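Local coordinates for protein beta-d-glucoside glucohydrolase (Hypocrea jecorina, PDB 3ZZ1) that probably hydrolyses terminal, non-reducing beta-D-glucosyl residues to release beta-D-glucose, as a family 3 glycoside hydrolase of cellulose degradation, at residues Thr137-Ala140 with Met141-Ile145; Gln240-Thr243 with Val244-Ala247; Ser283-Asp286 with Asp287-Thr290. All coordinates share one frame; numbering follows the deposited sequence.

Contact 1 (Thr137-Ala140 with Met141-Ile145); sequences TGIA and MGQTI
Thr-137 to Ala-140 and Met-141 to Ile-145 are consecutive turns of the helix 134-150. The carbonyls of Thr-137, Gly-138, Ile-139 and Ala-140 each accept the N-H four residues ahead, as in a regular alpha-helix. The bond from Gly-142 N to Gly-138 O is almost straight, with an N-H...O angle of 175°.

Two side chains lean back over the preceding turn. Met-141 CG sits 3.1 Å from Thr-137 O. The Met-141 and Thr-137 side chains lie side by side, pointing the same way, with Met-141 CG 4.2 Å from Thr-137 CG2. Beyond CG the methionine bends twice and leads away. Gln-143 CG likewise sits close to a carbonyl, 3.3 Å from Ile-139 O, and is 4.3 Å from Ile-139 CG2.

Thr-144 makes the polar side-chain contact. With OG1 anti to the carbonyl carbon and beside the backbone N (chi1 -54°), the hydroxyl is turned back toward Ala-140. Thr-144 OG1 donates to Ala-140 O at 2.7 Å, from above the carbonyl plane and 39° out of it. Thr-144 N reaches Ala-140 O at 2.9 Å from the opposite face. Ala-140 O is therefore held by two donors.

Around this contact, Met-141 and Ile-145 pack on strand 154-160 and helix 178-194, while Gln-143 and Thr-144 touch helix 87-103. The helix is thus packed into the family 3 N-terminal domain, of the TIM-barrel class.

Both threonine hydroxyls are buried and find backbone carbonyls. Thr-137 OG1 bonds to that of Asp-133, just before the helix, and Thr-144 OG1 to that of Ala-140 within it. This probably offsets the cost of burying them, and their methyl groups can serve as apolar packing surface.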
ATOM      1  N   THR A 137      -5.117  -4.390   3.713  1.00  9.54           N
ATOM      2  CA  THR A 137      -4.853  -3.001   3.339  1.00  9.57           C
ATOM      3  C   THR A 137      -5.446  -2.050   4.379  1.00  9.64           C
ATOM      4  O   THR A 137      -4.800  -1.080   4.772  1.00  9.68           O
ATOM      5  CB  THR A 137      -5.396  -2.696   1.932  1.00  9.60           C
ATOM      6  OG1 THR A 137      -4.666  -3.474   0.977  1.00 10.71           O
ATOM      7  CG2 THR A 137      -5.261  -1.213   1.578  1.00  9.58           C
ATOM      8  N   GLY A 138      -6.659  -2.355   4.836  1.00  9.75           N
ATOM      9  CA  GLY A 138      -7.309  -1.586   5.894  1.00  9.61           C
ATOM     10  C   GLY A 138      -6.513  -1.584   7.186  1.00  9.62           C
ATOM     11  O   GLY A 138      -6.241  -0.527   7.751  1.00  9.84           O
ATOM     12  N   ILE A 139      -6.135  -2.768   7.661  1.00  9.96           N
ATOM     13  CA  ILE A 139      -5.283  -2.877   8.852  1.00 10.08           C
ATOM     14  C   ILE A 139      -3.979  -2.096   8.658  1.00  9.98           C
ATOM     15  O   ILE A 139      -3.603  -1.291   9.512  1.00 10.21           O
ATOM     16  CB  ILE A 139      -4.995  -4.361   9.236  1.00 10.08           C
ATOM     17  CG1 ILE A 139      -6.295  -5.087   9.628  1.00 10.45           C
ATOM     18  CG2 ILE A 139      -3.952  -4.448  10.354  1.00  9.94           C
ATOM     19  CD1 ILE A 139      -7.019  -4.540  10.867  1.00  9.63           C
ATOM     20  N   ALA A 140      -3.310  -2.319   7.528  1.00  9.76           N
ATOM     21  CA  ALA A 140      -2.086  -1.590   7.204  1.00  9.80           C
ATOM     22  C   ALA A 140      -2.310  -0.072   7.169  1.00  9.89           C
ATOM     23  O   ALA A 140      -1.510   0.684   7.725  1.00  9.79           O
ATOM     24  CB  ALA A 140      -1.487  -2.092   5.892  1.00  9.52           C
ATOM     25  N   MET A 141      -3.400   0.370   6.540  1.00  9.88           N
ATOM     26  CA  MET A 141      -3.754   1.796   6.529  1.00 10.19           C
ATOM     27  C   MET A 141      -3.815   2.376   7.939  1.00 10.48           C
ATOM     28  O   MET A 141      -3.139   3.365   8.239  1.00 11.11           O
ATOM     29  CB  MET A 141      -5.085   2.043   5.808  1.00 10.03           C
ATOM     30  CG  MET A 141      -5.023   1.943   4.280  1.00  9.29           C
ATOM     31  SD  MET A 141      -3.960   3.141   3.459  1.00  8.91           S
ATOM     32  CE  MET A 141      -4.939   4.645   3.536  1.00  9.82           C
ATOM     33  N   GLY A 142      -4.616   1.745   8.796  1.00 10.57           N
ATOM     34  CA  GLY A 142      -4.788   2.166  10.184  1.00 10.53           C
ATOM     35  C   GLY A 142      -3.503   2.199  10.991  1.00 10.60           C
ATOM     36  O   GLY A 142      -3.268   3.146  11.745  1.00 10.35           O
ATOM     37  N   GLN A 143      -2.671   1.167  10.831  1.00 10.67           N
ATOM     38  CA  GLN A 143      -1.395   1.093  11.545  1.00 10.72           C
ATOM     39  C   GLN A 143      -0.429   2.185  11.084  1.00 10.76           C
ATOM     40  O   GLN A 143       0.280   2.772  11.901  1.00 11.04           O
ATOM     41  CB  GLN A 143      -0.748  -0.295  11.409  1.00 10.65           C
ATOM     42  CG  GLN A 143      -1.502  -1.445  12.106  1.00 11.02           C
ATOM     43  CD  GLN A 143      -1.359  -1.466  13.634  1.00 12.86           C
ATOM     44  OE1 GLN A 143      -2.160  -2.104  14.320  1.00 13.23           O
ATOM     45  NE2 GLN A 143      -0.343  -0.779  14.167  1.00 11.74           N
ATOM     46  N   THR A 144      -0.417   2.459   9.780  1.00 10.79           N
ATOM     47  CA  THR A 144       0.503   3.440   9.187  1.00 11.03           C
ATOM     48  C   THR A 144       0.126   4.863   9.592  1.00 11.10           C
ATOM     49  O   THR A 144       0.994   5.690   9.875  1.00 11.39           O
ATOM     50  CB  THR A 144       0.537   3.324   7.641  1.00 10.94           C
ATOM     51  OG1 THR A 144       0.844   1.976   7.272  1.00 11.03           O
ATOM     52  CG2 THR A 144       1.574   4.261   7.025  1.00 10.24           C
ATOM     53  N   ILE A 145      -1.175   5.131   9.618  1.00 11.29           N
ATOM     54  CA  ILE A 145      -1.695   6.453   9.956  1.00 11.28           C
ATOM     55  C   ILE A 145      -1.537   6.740  11.447  1.00 11.41           C
ATOM     56  O   ILE A 145      -1.172   7.848  11.821  1.00 11.13           O
ATOM     57  CB  ILE A 145      -3.158   6.619   9.466  1.00 11.07           C
ATOM     58  CG1 ILE A 145      -3.160   6.839   7.951  1.00 10.86           C
ATOM     59  CG2 ILE A 145      -3.867   7.770  10.171  1.00 10.78           C
ATOM     60  CD1 ILE A 145      -4.440   6.440   7.267  1.00  9.89           C
TER

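Contact 2 (Gln240-Thr243 with Val244-Ala247); sequences QHTT and VQSA
Gln-240 reaches across to Ser-246 from the loop before helix 244-249. Its CG is anti to the backbone N (chi1 -170°), and the chain then runs out extended, which carries the amide up to the serine. Gln-240 NE2 donates to Ser-246 OG at 2.9 Å. The bond is nearly straight (169°), and the oxygen lies almost in the amide plane, 3° out of it. The other end of the amide, OE1, bonds to Ser-254 OG, and the two bonds together fix the rotation of the group. A leucine here would probably leave Ser-246 OG without its N-H donor and Ser-254 without its amide partner.

Thr-242 comes next and meets Ser-246 twice. Thr-242 O accepts from Ser-246 OG at 2.7 Å, with the donor tilted well out of the carbonyl plane. Thr-242 OG1 accepts from Ser-246 N at 3.0 Å. Thr-242 OG1 also lies 3.3 Å from Gln-245 CB; its strongest polar partner is Glu-214 OE2, outside the two segments. Ser-246 OG thus acts as acceptor to Gln-240 and donor to Thr-242.

Thr-243 adds looser contacts. Thr-243 O is 3.6 Å from Ala-247 CB, and Thr-243 CG2 is 4.3 Å from Val-244 CG2. Its hydroxyl bonds to Leu-266 O, and its side chain touches Ala-270 and Ala-274 of helix 269-276.

A threonine hydroxyl that takes up a backbone N-H in the first turn is typical of the start of an alpha-helix, where N-H groups lack carbonyl partners from a preceding turn. Here it lies in the loop from strand 232-235 to helix 244-249, within the family 3 N-terminal domain, and the hydroxyl of Ser-246 ties that loop back onto the first turn.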
ATOM      1  N   GLN A 240      -9.372  18.680 -10.113  1.00 12.68           N
ATOM      2  CA  GLN A 240     -10.590  19.488  -9.986  1.00 12.92           C
ATOM      3  C   GLN A 240     -11.066  19.955 -11.364  1.00 12.81           C
ATOM      4  O   GLN A 240     -10.250  20.315 -12.214  1.00 12.93           O
ATOM      5  CB  GLN A 240     -10.327  20.694  -9.080  1.00 13.09           C
ATOM      6  CG  GLN A 240     -11.568  21.484  -8.663  1.00 13.30           C
ATOM      7  CD  GLN A 240     -11.228  22.645  -7.746  1.00 13.97           C
ATOM      8  OE1 GLN A 240     -10.079  23.084  -7.686  1.00 15.76           O
ATOM      9  NE2 GLN A 240     -12.222  23.146  -7.024  1.00 13.40           N
ATOM     10  N   HIS A 241     -12.379  19.958 -11.580  1.00 12.61           N
ATOM     11  CA  HIS A 241     -12.935  20.333 -12.882  1.00 12.50           C
ATOM     12  C   HIS A 241     -13.889  21.536 -12.857  1.00 12.51           C
ATOM     13  O   HIS A 241     -13.990  22.258 -13.848  1.00 12.18           O
ATOM     14  CB  HIS A 241     -13.578  19.119 -13.568  1.00 12.51           C
ATOM     15  CG  HIS A 241     -12.595  18.047 -13.922  1.00 12.13           C
ATOM     16  ND1 HIS A 241     -12.002  17.958 -15.162  1.00 12.32           N
ATOM     17  CD2 HIS A 241     -12.078  17.035 -13.185  1.00 12.33           C
ATOM     18  CE1 HIS A 241     -11.167  16.935 -15.178  1.00 11.99           C
ATOM     19  NE2 HIS A 241     -11.198  16.354 -13.991  1.00 12.39           N
ATOM     20  N   THR A 242     -14.572  21.752 -11.734  1.00 12.47           N
ATOM     21  CA  THR A 242     -15.452  22.920 -11.584  1.00 12.72           C
ATOM     22  C   THR A 242     -15.145  23.740 -10.335  1.00 12.54           C
ATOM     23  O   THR A 242     -14.587  23.231  -9.363  1.00 12.43           O
ATOM     24  CB  THR A 242     -16.945  22.528 -11.490  1.00 12.71           C
ATOM     25  OG1 THR A 242     -17.137  21.690 -10.341  1.00 13.41           O
ATOM     26  CG2 THR A 242     -17.430  21.821 -12.762  1.00 12.69           C
ATOM     27  N   THR A 243     -15.550  25.007 -10.365  1.00 12.51           N
ATOM     28  CA  THR A 243     -15.511  25.865  -9.188  1.00 12.43           C
ATOM     29  C   THR A 243     -16.627  25.490  -8.210  1.00 12.28           C
ATOM     30  O   THR A 243     -16.363  25.138  -7.059  1.00 11.93           O
ATOM     31  CB  THR A 243     -15.627  27.351  -9.582  1.00 12.45           C
ATOM     32  OG1 THR A 243     -14.497  27.714 -10.384  1.00 12.80           O
ATOM     33  CG2 THR A 243     -15.687  28.254  -8.337  1.00 12.68           C
ATOM     34  N   VAL A 244     -17.864  25.546  -8.698  1.00 12.12           N
ATOM     35  CA  VAL A 244     -19.064  25.455  -7.866  1.00 11.90           C
ATOM     36  C   VAL A 244     -19.472  24.032  -7.462  1.00 12.01           C
ATOM     37  O   VAL A 244     -19.682  23.770  -6.276  1.00 12.05           O
ATOM     38  CB  VAL A 244     -20.252  26.201  -8.532  1.00 11.81           C
ATOM     39  CG1 VAL A 244     -21.545  25.975  -7.767  1.00 11.71           C
ATOM     40  CG2 VAL A 244     -19.946  27.695  -8.623  1.00 11.08           C
ATOM     41  N   GLN A 245     -19.593  23.126  -8.431  1.00 12.28           N
ATOM     42  CA  GLN A 245     -20.023  21.747  -8.144  1.00 12.49           C
ATOM     43  C   GLN A 245     -19.066  21.014  -7.191  1.00 12.31           C
ATOM     44  O   GLN A 245     -19.514  20.320  -6.267  1.00 11.97           O
ATOM     45  CB  GLN A 245     -20.228  20.927  -9.428  1.00 12.66           C
ATOM     46  CG  GLN A 245     -20.877  19.556  -9.159  1.00 14.08           C
ATOM     47  CD  GLN A 245     -20.950  18.655 -10.375  1.00 15.43           C
ATOM     48  OE1 GLN A 245     -21.405  19.063 -11.446  1.00 17.24           O
ATOM     49  NE2 GLN A 245     -20.520  17.408 -10.209  1.00 16.01           N
ATOM     50  N   SER A 246     -17.758  21.167  -7.416  1.00 12.08           N
ATOM     51  CA  SER A 246     -16.754  20.530  -6.558  1.00 11.73           C
ATOM     52  C   SER A 246     -16.947  20.991  -5.109  1.00 11.97           C
ATOM     53  O   SER A 246     -17.098  20.164  -4.197  1.00 11.91           O
ATOM     54  CB  SER A 246     -15.331  20.803  -7.064  1.00 11.77           C
ATOM     55  OG  SER A 246     -14.968  22.172  -6.923  1.00 10.91           O
ATOM     56  N   ALA A 247     -16.990  22.310  -4.914  1.00 11.81           N
ATOM     57  CA  ALA A 247     -17.265  22.905  -3.604  1.00 11.89           C
ATOM     58  C   ALA A 247     -18.528  22.325  -2.944  1.00 11.81           C
ATOM     59  O   ALA A 247     -18.476  21.843  -1.807  1.00 11.96           O
ATOM     60  CB  ALA A 247     -17.369  24.430  -3.727  1.00 12.02           C
TER

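Contact 3 (Ser283-Asp286 with Asp287-Thr290); sequences SRVD and DMVT
Ser-283 to Asp-286 and Asp-287 to Thr-290 are adjoining turns of helix 282-298, with each of the four carbonyls accepting the N-H four residues on.

Arg-284 and Asp-287 form a salt bridge one turn apart. Arg-284 NH2 lies 2.9 Å from Asp-287 OD2, which uses its anti lone pair. The two flat groups are turned 60° against each other, and the oxygen is 23° out of the guanidinium plane. The arginine gets there by folding back: CG leaves anti to the backbone N, then the chain bends at chi2 and chi3.

Met-288 lies across the arginine at about a right angle. Met-288 CG sits over one face of the guanidinium, 3.5 Å from Arg-284 NH2, and is 3.3 Å from Arg-284 O. Further out, Met-288 CE packs against Val-285 CG2 at 4.3 Å.

Thr-290 turns its hydroxyl back along the helix, with OG1 beside its own N (chi1 -55°). Thr-290 OG1 donates to Asp-286 O at 2.7 Å. Thr-290 N reaches Asp-286 O at 3.1 Å from the opposite face of the carbonyl plane.

The charges have further partners. Arg-284 NH2 also pairs with Asp-252, Asp-287 OD2 with Arg-291, and Asp-286 OD1 with Lys-28 on helix 25-32. Val-289 and Thr-290 pack on Leu-20 of helix 8-20, so this helix face joins the N-terminal helices.

The pair Arg-284 and Asp-287 is thus part of an alternating chain, Asp-252, Arg-284, Asp-287, Arg-291. Each inner charge lies between two of the opposite sign. That probably favours the ionised forms of both, while Met-288 CG covers part of one guanidinium face, which probably shields it.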
ATOM      1  N   SER A 283     -21.643  28.782   4.277  1.00 14.01           N
ATOM      2  CA  SER A 283     -21.649  27.631   5.184  1.00 13.49           C
ATOM      3  C   SER A 283     -20.765  26.491   4.674  1.00 13.13           C
ATOM      4  O   SER A 283     -20.085  25.835   5.458  1.00 12.98           O
ATOM      5  CB  SER A 283     -23.076  27.125   5.398  1.00 13.62           C
ATOM      6  OG  SER A 283     -23.633  26.658   4.179  1.00 13.63           O
ATOM      7  N   ARG A 284     -20.789  26.264   3.361  1.00 12.61           N
ATOM      8  CA  ARG A 284     -19.953  25.241   2.737  1.00 12.62           C
ATOM      9  C   ARG A 284     -18.462  25.545   2.901  1.00 12.55           C
ATOM     10  O   ARG A 284     -17.693  24.661   3.278  1.00 12.79           O
ATOM     11  CB  ARG A 284     -20.320  25.063   1.261  1.00 12.40           C
ATOM     12  CG  ARG A 284     -19.632  23.896   0.548  1.00 12.52           C
ATOM     13  CD  ARG A 284     -19.954  22.518   1.163  1.00 11.95           C
ATOM     14  NE  ARG A 284     -19.002  22.135   2.203  1.00 11.75           N
ATOM     15  CZ  ARG A 284     -17.791  21.624   1.974  1.00 11.92           C
ATOM     16  NH1 ARG A 284     -17.366  21.428   0.731  1.00 10.90           N
ATOM     17  NH2 ARG A 284     -17.000  21.312   2.992  1.00 10.10           N
ATOM     18  N   VAL A 285     -18.070  26.788   2.624  1.00 12.54           N
ATOM     19  CA  VAL A 285     -16.686  27.243   2.802  1.00 12.39           C
ATOM     20  C   VAL A 285     -16.291  27.218   4.280  1.00 12.40           C
ATOM     21  O   VAL A 285     -15.177  26.821   4.622  1.00 12.42           O
ATOM     22  CB  VAL A 285     -16.455  28.650   2.176  1.00 12.40           C
ATOM     23  CG1 VAL A 285     -15.097  29.228   2.575  1.00 12.05           C
ATOM     24  CG2 VAL A 285     -16.576  28.580   0.652  1.00 12.37           C
ATOM     25  N   ASP A 286     -17.210  27.630   5.150  1.00 12.35           N
ATOM     26  CA  ASP A 286     -17.002  27.528   6.592  1.00 12.30           C
ATOM     27  C   ASP A 286     -16.733  26.085   7.029  1.00 12.29           C
ATOM     28  O   ASP A 286     -15.902  25.848   7.914  1.00 12.73           O
ATOM     29  CB  ASP A 286     -18.197  28.107   7.353  1.00 12.38           C
ATOM     30  CG  ASP A 286     -18.109  29.621   7.533  1.00 12.48           C
ATOM     31  OD1 ASP A 286     -17.114  30.249   7.096  1.00 11.85           O
ATOM     32  OD2 ASP A 286     -19.041  30.181   8.132  1.00 12.04           O
ATOM     33  N   ASP A 287     -17.423  25.131   6.403  1.00 12.07           N
ATOM     34  CA  ASP A 287     -17.193  23.710   6.667  1.00 11.81           C
ATOM     35  C   ASP A 287     -15.821  23.234   6.176  1.00 11.72           C
ATOM     36  O   ASP A 287     -15.174  22.438   6.857  1.00 11.68           O
ATOM     37  CB  ASP A 287     -18.295  22.833   6.067  1.00 11.64           C
ATOM     38  CG  ASP A 287     -18.162  21.365   6.478  1.00 11.55           C
ATOM     39  OD1 ASP A 287     -18.360  21.050   7.670  1.00 11.38           O
ATOM     40  OD2 ASP A 287     -17.853  20.522   5.611  1.00 11.46           O
ATOM     41  N   MET A 288     -15.389  23.714   5.007  1.00 11.54           N
ATOM     42  CA  MET A 288     -14.067  23.362   4.466  1.00 11.54           C
ATOM     43  C   MET A 288     -12.974  23.747   5.456  1.00 11.35           C
ATOM     44  O   MET A 288     -12.076  22.951   5.751  1.00 11.19           O
ATOM     45  CB  MET A 288     -13.781  24.094   3.153  1.00 11.64           C
ATOM     46  CG  MET A 288     -14.729  23.836   2.003  1.00 11.64           C
ATOM     47  SD  MET A 288     -14.249  24.887   0.625  1.00 12.57           S
ATOM     48  CE  MET A 288     -15.579  24.599  -0.533  1.00 13.12           C
ATOM     49  N   VAL A 289     -13.072  24.977   5.961  1.00 11.11           N
ATOM     50  CA  VAL A 289     -12.059  25.552   6.844  1.00 11.09           C
ATOM     51  C   VAL A 289     -12.035  24.828   8.187  1.00 10.97           C
ATOM     52  O   VAL A 289     -10.962  24.499   8.693  1.00 11.16           O
ATOM     53  CB  VAL A 289     -12.251  27.084   7.013  1.00 11.19           C
ATOM     54  CG1 VAL A 289     -11.229  27.660   7.971  1.00 11.12           C
ATOM     55  CG2 VAL A 289     -12.130  27.778   5.658  1.00 11.26           C
ATOM     56  N   THR A 290     -13.215  24.557   8.742  1.00 10.76           N
ATOM     57  CA  THR A 290     -13.334  23.785   9.978  1.00 10.79           C
ATOM     58  C   THR A 290     -12.589  22.453   9.878  1.00 10.74           C
ATOM     59  O   THR A 290     -11.793  22.122  10.745  1.00 10.86           O
ATOM     60  CB  THR A 290     -14.806  23.531  10.348  1.00 10.77           C
ATOM     61  OG1 THR A 290     -15.497  24.784  10.416  1.00 10.85           O
ATOM     62  CG2 THR A 290     -14.909  22.810  11.690  1.00 10.63           C
TER

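In the fold
Contacts 2 and 3 meet, with centres 15 Å apart. Ala-247 O lies 2.8 Å from Arg-284 NH1, a probable hydrogen bond, and Ala-247 CB packs 3.7 Å from Met-288 CE. The arginine that bridges along helix 282-298 therefore also ties that helix to helix 244-249. Contact 1 stands apart, nearer the middle of the chain. Its centre is 30 Å from that of contact 2 and 28 Å from that of contact 3. The nearest atoms of contacts 1 and 2 are about 20 Å apart, and those of contacts 1 and 3 about 16 Å. A glycerol, probably from crystallisation, lies about 4 Å from the side chain of Ile-139. All three contacts belong to the family 3 N-terminal domain.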